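Local structure of protein FkbI (Streptomyces hygroscopicus, 1R2J) at residues L7-V12 against T61-S66; L39-A44 against R55-F60; S228-C233 against I301-V306. The protein binds FAD and probably acts as an acyl-ACP dehydrogenase in making the methoxymalonyl extender unit of the polyketide FK520. All coordinates share one frame; numbering follows the deposited sequence.

Interaction 1: L7-V12 against T61-S66; sequences LLTDLV and TAHVGS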
ATOM      1  N   LEU A   7     -19.877  -0.312   5.170  1.00 21.10           N
ATOM      2  CA  LEU A   7     -20.053   0.028   3.767  1.00 22.00           C
ATOM      3  C   LEU A   7     -19.123  -0.792   2.869  1.00 21.72           C
ATOM      4  O   LEU A   7     -19.555  -1.286   1.826  1.00 22.51           O
ATOM      5  CB  LEU A   7     -19.781   1.522   3.546  1.00 24.59           C
ATOM      6  CG  LEU A   7     -19.725   1.997   2.091  1.00 25.45           C
ATOM      7  CD1 LEU A   7     -21.115   1.954   1.494  1.00 27.68           C
ATOM      8  CD2 LEU A   7     -19.170   3.418   2.022  1.00 26.24           C
ATOM      9  N   LEU A   8     -17.859  -0.923   3.282  1.00 21.76           N
ATOM     10  CA  LEU A   8     -16.836  -1.652   2.531  1.00 21.66           C
ATOM     11  C   LEU A   8     -17.077  -3.143   2.607  1.00 21.17           C
ATOM     12  O   LEU A   8     -16.724  -3.899   1.690  1.00 21.95           O
ATOM     13  CB  LEU A   8     -15.442  -1.377   3.098  1.00 19.74           C
ATOM     14  CG  LEU A   8     -14.696  -0.314   2.303  1.00 21.82           C
ATOM     15  CD1 LEU A   8     -14.445  -0.811   0.872  1.00 19.74           C
ATOM     16  CD2 LEU A   8     -15.514   0.951   2.306  1.00 17.89           C
ATOM     17  N   THR A   9     -17.664  -3.578   3.719  1.00 22.76           N
ATOM     18  CA  THR A   9     -17.945  -4.999   3.847  1.00 25.75           C
ATOM     19  C   THR A   9     -18.970  -5.258   2.784  1.00 25.43           C
ATOM     20  O   THR A   9     -19.006  -6.350   2.205  1.00 23.44           O
ATOM     21  CB  THR A   9     -18.706  -5.444   5.114  1.00 29.00           C
ATOM     22  OG1 THR A   9     -20.039  -4.924   5.103  1.00 35.28           O
ATOM     23  CG2 THR A   9     -17.957  -5.040   6.353  1.00 27.43           C
ATOM     24  N   ASP A  10     -19.893  -4.323   2.531  1.00 25.89           N
ATOM     25  CA  ASP A  10     -20.785  -4.788   1.510  1.00 26.54           C
ATOM     26  C   ASP A  10     -20.553  -4.451   0.056  1.00 26.04           C
ATOM     27  O   ASP A  10     -21.110  -5.075  -0.842  1.00 26.83           O
ATOM     28  CB  ASP A  10     -22.303  -4.760   1.873  1.00 28.65           C
ATOM     29  CG  ASP A  10     -22.656  -4.799   3.362  1.00 28.99           C
ATOM     30  OD1 ASP A  10     -23.245  -3.851   3.892  1.00 27.59           O
ATOM     31  OD2 ASP A  10     -22.358  -5.849   3.966  1.00 28.40           O
ATOM     32  N   LEU A  11     -19.684  -3.462  -0.111  1.00 25.02           N
ATOM     33  CA  LEU A  11     -19.175  -3.002  -1.362  1.00 25.61           C
ATOM     34  C   LEU A  11     -18.426  -4.294  -1.758  1.00 26.30           C
ATOM     35  O   LEU A  11     -18.791  -4.967  -2.712  1.00 26.59           O
ATOM     36  CB  LEU A  11     -18.219  -1.819  -1.174  1.00 27.16           C
ATOM     37  CG  LEU A  11     -18.846  -0.486  -1.593  1.00 27.94           C
ATOM     38  CD1 LEU A  11     -20.220  -0.375  -0.975  1.00 31.43           C
ATOM     39  CD2 LEU A  11     -17.972   0.679  -1.177  1.00 28.87           C
ATOM     40  N   VAL A  12     -17.404  -4.675  -0.986  1.00 25.42           N
ATOM     41  CA  VAL A  12     -16.674  -5.924  -1.265  1.00 23.66           C
ATOM     42  C   VAL A  12     -17.674  -7.082  -1.317  1.00 26.06           C
ATOM     43  O   VAL A  12     -17.706  -7.863  -2.276  1.00 25.42           O
ATOM     44  CB  VAL A  12     -15.615  -6.282  -0.171  1.00 21.20           C
ATOM     45  CG1 VAL A  12     -14.933  -7.618  -0.509  1.00 16.99           C
ATOM     46  CG2 VAL A  12     -14.573  -5.182  -0.073  1.00 19.66           C
ATOM     47  N   THR A  61      -8.206   1.011   7.157  1.00 17.55           N
ATOM     48  CA  THR A  61      -7.330   0.371   6.185  1.00 17.89           C
ATOM     49  C   THR A  61      -7.180  -1.108   6.546  1.00 18.59           C
ATOM     50  O   THR A  61      -7.161  -1.973   5.672  1.00 19.55           O
ATOM     51  CB  THR A  61      -5.937   1.055   6.168  1.00 17.78           C
ATOM     52  OG1 THR A  61      -6.087   2.415   5.743  1.00 15.77           O
ATOM     53  CG2 THR A  61      -4.978   0.337   5.214  1.00 15.67           C
ATOM     54  N   ALA A  62      -7.090  -1.382   7.843  1.00 18.42           N
ATOM     55  CA  ALA A  62      -6.969  -2.750   8.334  1.00 20.04           C
ATOM     56  C   ALA A  62      -8.218  -3.528   7.939  1.00 19.30           C
ATOM     57  O   ALA A  62      -8.133  -4.653   7.458  1.00 20.93           O
ATOM     58  CB  ALA A  62      -6.804  -2.755   9.863  1.00 17.19           C
ATOM     59  N   HIS A  63      -9.385  -2.920   8.137  1.00 20.80           N
ATOM     60  CA  HIS A  63     -10.639  -3.591   7.801  1.00 20.35           C
ATOM     61  C   HIS A  63     -10.737  -3.894   6.305  1.00 20.51           C
ATOM     62  O   HIS A  63     -11.173  -4.977   5.911  1.00 20.43           O
ATOM     63  CB  HIS A  63     -11.836  -2.749   8.246  1.00 22.24           C
ATOM     64  CG  HIS A  63     -13.153  -3.417   8.009  1.00 23.38           C
ATOM     65  ND1 HIS A  63     -13.962  -3.112   6.935  1.00 24.15           N
ATOM     66  CD2 HIS A  63     -13.783  -4.405   8.687  1.00 22.25           C
ATOM     67  CE1 HIS A  63     -15.033  -3.884   6.961  1.00 22.28           C
ATOM     68  NE2 HIS A  63     -14.948  -4.678   8.014  1.00 25.24           N
ATOM     69  N   VAL A  64     -10.341  -2.942   5.467  1.00 18.94           N
ATOM     70  CA  VAL A  64     -10.379  -3.175   4.028  1.00 19.53           C
ATOM     71  C   VAL A  64      -9.383  -4.292   3.701  1.00 19.25           C
ATOM     72  O   VAL A  64      -9.655  -5.157   2.871  1.00 18.17           O
ATOM     73  CB  VAL A  64     -10.008  -1.901   3.237  1.00 19.46           C
ATOM     74  CG1 VAL A  64      -9.998  -2.204   1.735  1.00 17.30           C
ATOM     75  CG2 VAL A  64     -11.000  -0.797   3.549  1.00 18.75           C
ATOM     76  N   GLY A  65      -8.230  -4.270   4.365  1.00 18.82           N
ATOM     77  CA  GLY A  65      -7.241  -5.307   4.133  1.00 18.80           C
ATOM     78  C   GLY A  65      -7.795  -6.695   4.432  1.00 19.18           C
ATOM     79  O   GLY A  65      -7.485  -7.663   3.735  1.00 17.20           O
ATOM     80  N   SER A  66      -8.628  -6.789   5.467  1.00 18.30           N
ATOM     81  CA  SER A  66      -9.222  -8.060   5.863  1.00 19.03           C
ATOM     82  C   SER A  66     -10.206  -8.584   4.822  1.00 19.23           C
ATOM     83  O   SER A  66     -10.548  -9.766   4.826  1.00 20.03           O
ATOM     84  CB  SER A  66      -9.941  -7.912   7.209  1.00 18.66           C
ATOM     85  OG  SER A  66     -11.185  -7.237   7.059  1.00 20.33           O
TER
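Thr9 and His63 meet across two helices that run nearly the same way, and they show how a small side chain can fit against the rim of a ring instead of its face. The methyl CG2 of Thr9 comes in at the edge of the imidazole, in the ring plane, 3.2 Å from CE1 of His63, with NE2 next nearest. Two torsions set up this meeting. CG of His63 lies anti to its own backbone N (chi1 -176°), which carries the ring out toward residues 7-12. In Thr9 the hydroxyl sits between backbone N and carbonyl carbon (chi1 67°), leaving the methyl beside the N. OG1 of Thr9 is hydrogen-bonded to the carbonyl oxygen of Ala6, one turn back, and it also lies 2.7 Å from OD2 of Asp10.

Beside this methyl-to-edge contact lies a purely apolar one. Leu8 points toward the other helix, and its branch carbon CG rests 3.9 Å from CG2 of Val64, the two side chains slanting across each other. Leu8 is buried, with Phe60, Leu67 and Leu71 also around it, whereas the pair of Thr9 and His63 is partly exposed. No hydrogen bond joins the segments.

The short axes approach to 9.9 Å at a crossing angle of -24°, a spacing that leaves room for side chains of this size between the backbones. Such near-parallel side-chain packing of helix 5-12 on helix 54-67 belongs to the all-helical N-terminal domain of the acyl-CoA dehydrogenase fold.

Interaction 2: L39-A44 against R55-F60; sequences LCAEVA and RENGEF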
ATOM      1  N   LEU A  39      -9.888   5.789   0.873  1.00 32.18           N
ATOM      2  CA  LEU A  39      -8.678   5.537   0.081  1.00 33.88           C
ATOM      3  C   LEU A  39      -7.765   6.753   0.181  1.00 32.15           C
ATOM      4  O   LEU A  39      -6.600   6.695  -0.196  1.00 31.77           O
ATOM      5  CB  LEU A  39      -9.020   5.304  -1.398  1.00 34.67           C
ATOM      6  CG  LEU A  39      -9.598   3.957  -1.840  1.00 35.47           C
ATOM      7  CD1 LEU A  39     -10.826   3.596  -1.025  1.00 37.19           C
ATOM      8  CD2 LEU A  39      -9.936   4.042  -3.304  1.00 36.58           C
ATOM      9  N   CYS A  40      -8.326   7.836   0.713  1.00 31.86           N
ATOM     10  CA  CYS A  40      -7.659   9.125   0.881  1.00 31.28           C
ATOM     11  C   CYS A  40      -8.043   9.754   2.213  1.00 30.81           C
ATOM     12  O   CYS A  40      -7.783  10.937   2.434  1.00 30.67           O
ATOM     13  CB  CYS A  40      -8.154  10.083  -0.199  1.00 33.94           C
ATOM     14  SG  CYS A  40      -6.949  10.689  -1.322  1.00 30.67           S
ATOM     15  N   ALA A  41      -8.675   8.967   3.078  1.00 28.67           N
ATOM     16  CA  ALA A  41      -9.188   9.440   4.358  1.00 27.94           C
ATOM     17  C   ALA A  41      -8.412  10.490   5.154  1.00 27.37           C
ATOM     18  O   ALA A  41      -9.028  11.327   5.808  1.00 26.78           O
ATOM     19  CB  ALA A  41      -9.507   8.244   5.254  1.00 27.28           C
ATOM     20  N   GLU A  42      -7.082  10.464   5.109  1.00 26.63           N
ATOM     21  CA  GLU A  42      -6.295  11.427   5.877  1.00 26.37           C
ATOM     22  C   GLU A  42      -6.185  12.823   5.263  1.00 26.07           C
ATOM     23  O   GLU A  42      -5.671  13.746   5.898  1.00 25.37           O
ATOM     24  CB  GLU A  42      -4.900  10.860   6.158  1.00 25.85           C
ATOM     25  CG  GLU A  42      -4.904   9.790   7.240  1.00 27.22           C
ATOM     26  CD  GLU A  42      -3.562   9.107   7.415  1.00 27.42           C
ATOM     27  OE1 GLU A  42      -2.535   9.812   7.475  1.00 24.28           O
ATOM     28  OE2 GLU A  42      -3.538   7.859   7.500  1.00 27.34           O
ATOM     29  N   VAL A  43      -6.670  12.982   4.037  1.00 26.43           N
ATOM     30  CA  VAL A  43      -6.619  14.290   3.391  1.00 27.05           C
ATOM     31  C   VAL A  43      -7.501  15.274   4.155  1.00 28.25           C
ATOM     32  O   VAL A  43      -8.638  14.959   4.518  1.00 27.08           O
ATOM     33  CB  VAL A  43      -7.071  14.200   1.912  1.00 26.82           C
ATOM     34  CG1 VAL A  43      -7.255  15.597   1.318  1.00 24.92           C
ATOM     35  CG2 VAL A  43      -6.025  13.438   1.116  1.00 24.10           C
ATOM     36  N   ALA A  44      -6.950  16.458   4.410  1.00 29.44           N
ATOM     37  CA  ALA A  44      -7.639  17.516   5.138  1.00 29.09           C
ATOM     38  C   ALA A  44      -8.969  17.892   4.491  1.00 30.18           C
ATOM     39  O   ALA A  44      -9.140  17.763   3.279  1.00 29.97           O
ATOM     40  CB  ALA A  44      -6.736  18.742   5.240  1.00 31.41           C
ATOM     41  N   ARG A  55      -5.011   6.648  13.393  1.00 24.93           N
ATOM     42  CA  ARG A  55      -5.677   5.491  13.977  1.00 27.36           C
ATOM     43  C   ARG A  55      -6.976   5.180  13.229  1.00 27.27           C
ATOM     44  O   ARG A  55      -7.201   4.043  12.818  1.00 27.65           O
ATOM     45  CB  ARG A  55      -5.983   5.731  15.462  1.00 29.11           C
ATOM     46  CG  ARG A  55      -4.751   6.053  16.289  1.00 32.77           C
ATOM     47  CD  ARG A  55      -5.038   6.112  17.792  1.00 36.94           C
ATOM     48  NE  ARG A  55      -5.441   4.822  18.349  1.00 36.35           N
ATOM     49  CZ  ARG A  55      -4.874   4.243  19.407  1.00 37.27           C
ATOM     50  NH1 ARG A  55      -3.866   4.832  20.035  1.00 38.08           N
ATOM     51  NH2 ARG A  55      -5.326   3.078  19.852  1.00 33.47           N
ATOM     52  N   GLU A  56      -7.826   6.192  13.048  1.00 27.92           N
ATOM     53  CA  GLU A  56      -9.104   6.006  12.353  1.00 26.68           C
ATOM     54  C   GLU A  56      -8.881   5.471  10.944  1.00 24.47           C
ATOM     55  O   GLU A  56      -9.444   4.448  10.568  1.00 22.99           O
ATOM     56  CB  GLU A  56      -9.871   7.330  12.267  1.00 29.32           C
ATOM     57  CG  GLU A  56      -9.906   8.115  13.563  1.00 34.10           C
ATOM     58  CD  GLU A  56     -10.448   9.525  13.375  1.00 36.12           C
ATOM     59  OE1 GLU A  56     -11.686   9.691  13.304  1.00 38.36           O
ATOM     60  OE2 GLU A  56      -9.628  10.462  13.286  1.00 36.30           O
ATOM     61  N   ASN A  57      -8.063   6.169  10.161  1.00 22.59           N
ATOM     62  CA  ASN A  57      -7.790   5.720   8.802  1.00 21.42           C
ATOM     63  C   ASN A  57      -7.078   4.367   8.838  1.00 21.05           C
ATOM     64  O   ASN A  57      -7.283   3.525   7.964  1.00 20.69           O
ATOM     65  CB  ASN A  57      -6.917   6.736   8.064  1.00 21.52           C
ATOM     66  CG  ASN A  57      -6.587   6.294   6.645  1.00 22.06           C
ATOM     67  OD1 ASN A  57      -7.475   5.934   5.881  1.00 20.49           O
ATOM     68  ND2 ASN A  57      -5.308   6.322   6.292  1.00 22.18           N
ATOM     69  N   GLY A  58      -6.250   4.166   9.860  1.00 21.15           N
ATOM     70  CA  GLY A  58      -5.512   2.918   9.991  1.00 19.67           C
ATOM     71  C   GLY A  58      -6.408   1.712  10.197  1.00 20.21           C
ATOM     72  O   GLY A  58      -6.299   0.713   9.483  1.00 19.09           O
ATOM     73  N   GLU A  59      -7.291   1.791  11.188  1.00 19.62           N
ATOM     74  CA  GLU A  59      -8.209   0.693  11.450  1.00 20.89           C
ATOM     75  C   GLU A  59      -9.121   0.496  10.246  1.00 18.93           C
ATOM     76  O   GLU A  59      -9.536  -0.621   9.954  1.00 19.97           O
ATOM     77  CB  GLU A  59      -9.024   0.974  12.715  1.00 22.87           C
ATOM     78  CG  GLU A  59      -8.121   1.238  13.921  1.00 25.28           C
ATOM     79  CD  GLU A  59      -8.858   1.276  15.244  1.00 28.59           C
ATOM     80  OE1 GLU A  59      -9.928   1.920  15.318  1.00 30.32           O
ATOM     81  OE2 GLU A  59      -8.354   0.669  16.218  1.00 28.64           O
ATOM     82  N   PHE A  60      -9.417   1.578   9.533  1.00 19.12           N
ATOM     83  CA  PHE A  60     -10.262   1.480   8.351  1.00 19.38           C
ATOM     84  C   PHE A  60      -9.499   0.713   7.269  1.00 19.38           C
ATOM     85  O   PHE A  60     -10.070  -0.129   6.565  1.00 17.62           O
ATOM     86  CB  PHE A  60     -10.648   2.874   7.834  1.00 20.62           C
ATOM     87  CG  PHE A  60     -11.327   2.857   6.486  1.00 21.72           C
ATOM     88  CD1 PHE A  60     -12.414   2.016   6.246  1.00 22.23           C
ATOM     89  CD2 PHE A  60     -10.871   3.672   5.453  1.00 21.76           C
ATOM     90  CE1 PHE A  60     -13.032   1.987   4.992  1.00 22.46           C
ATOM     91  CE2 PHE A  60     -11.479   3.653   4.201  1.00 21.45           C
ATOM     92  CZ  PHE A  60     -12.562   2.808   3.967  1.00 22.13           C
TER
HETATM   93  O   HOH W   1      -8.016   6.117   3.172  1.00 24.01           O
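Glu42 and Asn57 form the one direct hydrogen bond between the loop 39-44 and the helix segment 55-60. ND2 of Asn57 donates to OE2 of Glu42 over 2.6 Å, with an N-H...O angle of 149°. The oxygen is met on its anti side, 25° out of the carboxylate plane, and the carboxylate and amide planes stand 76° apart, so this is a crossed meeting of two flat groups. A trans first torsion swings the amide of Asn57 out from its helix toward the loop.

The amide oxygen works on the other flank. OD1 of Asn57 lies 3.1 Å from CB of Ala41 and accepts a hydrogen bond from a water 2.8 Å away; the same water accepts one from the backbone N of Ala41 at 2.9 Å. One buried amide thus holds two consecutive residues of the turn, the Glu42 carboxylate directly and the Ala41 N-H through the water.

Packing is close around Ala41 and Asn57, whose CA atoms are 6.0 Å apart, and slackens toward Leu39, where the edge of the Phe60 ring comes no nearer than 4.3 Å, from CE2 to the backbone N of Leu39. Glu42, partly exposed, marks the side nearer solvent; its other oxygen, OE1, forms a salt bridge with Lys227. With an alanine at Glu42, Lys227 would probably lose its carboxylate mate and ND2 of Asn57 its strong acceptor, the weak bond to Tyr224 being a poor substitute.

The type I turn from Cys40 to Val43 comes in the loop that follows helix 27-35 and precedes helix 54-67. Helix 69-88 packs on Leu39, Cys40 and Phe60, while helix 219-248 supplies Tyr224 and Lys227 on the Glu42 side.

Interaction 3: S228-C233 against I301-V306; sequences SVAWGC and ILAKHV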
ATOM      1  N   SER A 228       0.540   2.469   5.982  1.00 16.33           N
ATOM      2  CA  SER A 228      -0.633   1.879   5.363  1.00 17.62           C
ATOM      3  C   SER A 228      -0.472   0.371   5.203  1.00 16.88           C
ATOM      4  O   SER A 228      -1.397  -0.388   5.469  1.00 17.90           O
ATOM      5  CB  SER A 228      -0.886   2.530   4.000  1.00 17.69           C
ATOM      6  OG  SER A 228      -2.151   2.148   3.492  1.00 17.92           O
ATOM      7  N   VAL A 229       0.702  -0.064   4.759  1.00 16.87           N
ATOM      8  CA  VAL A 229       0.946  -1.488   4.594  1.00 15.66           C
ATOM      9  C   VAL A 229       0.864  -2.175   5.948  1.00 14.33           C
ATOM     10  O   VAL A 229       0.328  -3.277   6.050  1.00 16.09           O
ATOM     11  CB  VAL A 229       2.326  -1.771   3.970  1.00 15.71           C
ATOM     12  CG1 VAL A 229       2.696  -3.254   4.147  1.00 15.10           C
ATOM     13  CG2 VAL A 229       2.303  -1.417   2.483  1.00 17.76           C
ATOM     14  N   ALA A 230       1.384  -1.519   6.983  1.00 14.03           N
ATOM     15  CA  ALA A 230       1.358  -2.091   8.328  1.00 13.70           C
ATOM     16  C   ALA A 230      -0.093  -2.349   8.769  1.00 13.54           C
ATOM     17  O   ALA A 230      -0.418  -3.422   9.264  1.00 13.56           O
ATOM     18  CB  ALA A 230       2.067  -1.153   9.312  1.00 15.24           C
ATOM     19  N   TRP A 231      -0.964  -1.365   8.568  1.00 14.41           N
ATOM     20  CA  TRP A 231      -2.368  -1.519   8.934  1.00 16.47           C
ATOM     21  C   TRP A 231      -3.023  -2.541   8.014  1.00 16.71           C
ATOM     22  O   TRP A 231      -3.905  -3.287   8.432  1.00 18.69           O
ATOM     23  CB  TRP A 231      -3.114  -0.178   8.841  1.00 15.84           C
ATOM     24  CG  TRP A 231      -2.892   0.708  10.025  1.00 14.88           C
ATOM     25  CD1 TRP A 231      -2.182   1.877  10.058  1.00 16.85           C
ATOM     26  CD2 TRP A 231      -3.388   0.502  11.357  1.00 16.34           C
ATOM     27  NE1 TRP A 231      -2.210   2.412  11.328  1.00 17.01           N
ATOM     28  CE2 TRP A 231      -2.941   1.588  12.143  1.00 17.28           C
ATOM     29  CE3 TRP A 231      -4.168  -0.495  11.962  1.00 15.66           C
ATOM     30  CZ2 TRP A 231      -3.248   1.706  13.503  1.00 15.82           C
ATOM     31  CZ3 TRP A 231      -4.473  -0.375  13.317  1.00 17.15           C
ATOM     32  CH2 TRP A 231      -4.012   0.720  14.069  1.00 15.84           C
ATOM     33  N   GLY A 232      -2.580  -2.577   6.763  1.00 17.50           N
ATOM     34  CA  GLY A 232      -3.132  -3.533   5.827  1.00 16.96           C
ATOM     35  C   GLY A 232      -2.856  -4.939   6.334  1.00 18.11           C
ATOM     36  O   GLY A 232      -3.717  -5.825   6.256  1.00 17.80           O
ATOM     37  N   CYS A 233      -1.658  -5.142   6.874  1.00 16.21           N
ATOM     38  CA  CYS A 233      -1.274  -6.453   7.394  1.00 16.95           C
ATOM     39  C   CYS A 233      -2.058  -6.833   8.631  1.00 16.28           C
ATOM     40  O   CYS A 233      -2.318  -8.011   8.869  1.00 16.34           O
ATOM     41  CB  CYS A 233       0.224  -6.495   7.676  1.00 15.92           C
ATOM     42  SG  CYS A 233       1.181  -6.360   6.151  1.00 20.28           S
ATOM     43  N   ILE A 301       8.629   2.198  10.526  1.00 17.84           N
ATOM     44  CA  ILE A 301       9.397   1.123   9.892  1.00 17.85           C
ATOM     45  C   ILE A 301       9.143  -0.144  10.719  1.00 18.47           C
ATOM     46  O   ILE A 301       8.929  -1.237  10.186  1.00 17.09           O
ATOM     47  CB  ILE A 301      10.917   1.427   9.911  1.00 18.78           C
ATOM     48  CG1 ILE A 301      11.243   2.583   8.949  1.00 18.66           C
ATOM     49  CG2 ILE A 301      11.699   0.179   9.527  1.00 19.27           C
ATOM     50  CD1 ILE A 301      12.635   3.189   9.164  1.00 17.14           C
ATOM     51  N   LEU A 302       9.168   0.032  12.034  1.00 16.49           N
ATOM     52  CA  LEU A 302       8.945  -1.060  12.962  1.00 17.28           C
ATOM     53  C   LEU A 302       7.569  -1.696  12.757  1.00 17.90           C
ATOM     54  O   LEU A 302       7.448  -2.920  12.692  1.00 15.93           O
ATOM     55  CB  LEU A 302       9.073  -0.543  14.395  1.00 19.46           C
ATOM     56  CG  LEU A 302       8.743  -1.528  15.510  1.00 21.56           C
ATOM     57  CD1 LEU A 302       9.752  -2.638  15.519  1.00 21.01           C
ATOM     58  CD2 LEU A 302       8.748  -0.796  16.839  1.00 26.32           C
ATOM     59  N   ALA A 303       6.538  -0.862  12.634  1.00 16.61           N
ATOM     60  CA  ALA A 303       5.176  -1.357  12.445  1.00 16.97           C
ATOM     61  C   ALA A 303       5.013  -2.149  11.157  1.00 17.70           C
ATOM     62  O   ALA A 303       4.412  -3.226  11.146  1.00 17.96           O
ATOM     63  CB  ALA A 303       4.194  -0.201  12.463  1.00 15.67           C
ATOM     64  N   LYS A 304       5.535  -1.610  10.066  1.00 16.38           N
ATOM     65  CA  LYS A 304       5.429  -2.287   8.792  1.00 16.60           C
ATOM     66  C   LYS A 304       6.151  -3.627   8.867  1.00 16.36           C
ATOM     67  O   LYS A 304       5.607  -4.656   8.473  1.00 16.54           O
ATOM     68  CB  LYS A 304       6.024  -1.417   7.673  1.00 17.80           C
ATOM     69  CG  LYS A 304       5.921  -2.027   6.287  1.00 18.89           C
ATOM     70  CD  LYS A 304       7.127  -2.890   5.948  1.00 19.55           C
ATOM     71  CE  LYS A 304       6.818  -3.834   4.788  1.00 19.83           C
ATOM     72  NZ  LYS A 304       7.841  -4.916   4.657  1.00 17.70           N
ATOM     73  N   HIS A 305       7.370  -3.601   9.391  1.00 15.79           N
ATOM     74  CA  HIS A 305       8.197  -4.799   9.507  1.00 17.40           C
ATOM     75  C   HIS A 305       7.528  -5.930  10.292  1.00 17.38           C
ATOM     76  O   HIS A 305       7.365  -7.045   9.783  1.00 17.39           O
ATOM     77  CB  HIS A 305       9.543  -4.433  10.149  1.00 15.70           C
ATOM     78  CG  HIS A 305      10.486  -5.587  10.281  1.00 18.46           C
ATOM     79  ND1 HIS A 305      10.895  -6.344   9.201  1.00 20.07           N
ATOM     80  CD2 HIS A 305      11.123  -6.100  11.361  1.00 18.22           C
ATOM     81  CE1 HIS A 305      11.743  -7.271   9.612  1.00 18.88           C
ATOM     82  NE2 HIS A 305      11.897  -7.145  10.918  1.00 18.41           N
ATOM     83  N   VAL A 306       7.133  -5.637  11.526  1.00 18.40           N
ATOM     84  CA  VAL A 306       6.493  -6.629  12.375  1.00 18.82           C
ATOM     85  C   VAL A 306       5.141  -7.101  11.848  1.00 17.10           C
ATOM     86  O   VAL A 306       4.870  -8.299  11.828  1.00 15.63           O
ATOM     87  CB  VAL A 306       6.304  -6.095  13.808  1.00 21.78           C
ATOM     88  CG1 VAL A 306       7.655  -5.868  14.465  1.00 22.07           C
ATOM     89  CG2 VAL A 306       5.534  -4.806  13.774  1.00 27.24           C
TER
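Helix segments 228-233 and 301-306 run in broadly the same direction, crossing at 36° with their short axes only 7.9 Å apart. Ala230 and Lys304 mark the nearest backbone approach, their CA atoms lying 4.1 Å from each other. The small side chain of Ala230 is consistent with so close an approach: its CB points toward the partner helix and sits against the main chain there, 3.6 Å from N of Lys304 and equally near the carbonyl carbon of Ala303. A second alanine completes the seam, CB of Ala303 facing CB of Ala230 at 3.9 Å.

Next to this seam Val229 and Lys304 run alongside each other in the same direction, CG1 of Val229 touching CG of Lys304 at 4.1 Å. The lysine chain then bends at its second torsion (chi2 -89°) and leads its ammonium away, where NZ is hydrogen-bonded to the carbonyl oxygens of Met343 and Gly348.

No hydrogen bond crosses the interface, which is buried shape-matching within the C-terminal helical domain. The lysine lends it an aliphatic stem, while the backbone oxygens round NZ probably offset the cost of burying the ammonium; its side chain lies about 7 Å from that of FAD-binding Ile345.

Along the chain, residues 39-44 and 55-60 of interaction 2 both fall between the two halves of interaction 1, and interaction 3 follows later, in the C-terminal domain. Interactions 1 and 2 share helix 54-67, their centres 13 Å apart, and join where Leu8 CD2 packs 3.8 Å from Phe60 CE1. That helix also links both to interaction 3, whose centre is 18 Å from the first and 15 Å from the second: Thr61, Ala62 and Gly58 rest on helix 219-248 around Trp231. The three contacts thus form layers, from the N-terminal helix inward to the helices beside the flavin, and it is helix 54-67 against helix 219-248 that brings the N-terminal and C-terminal parts together.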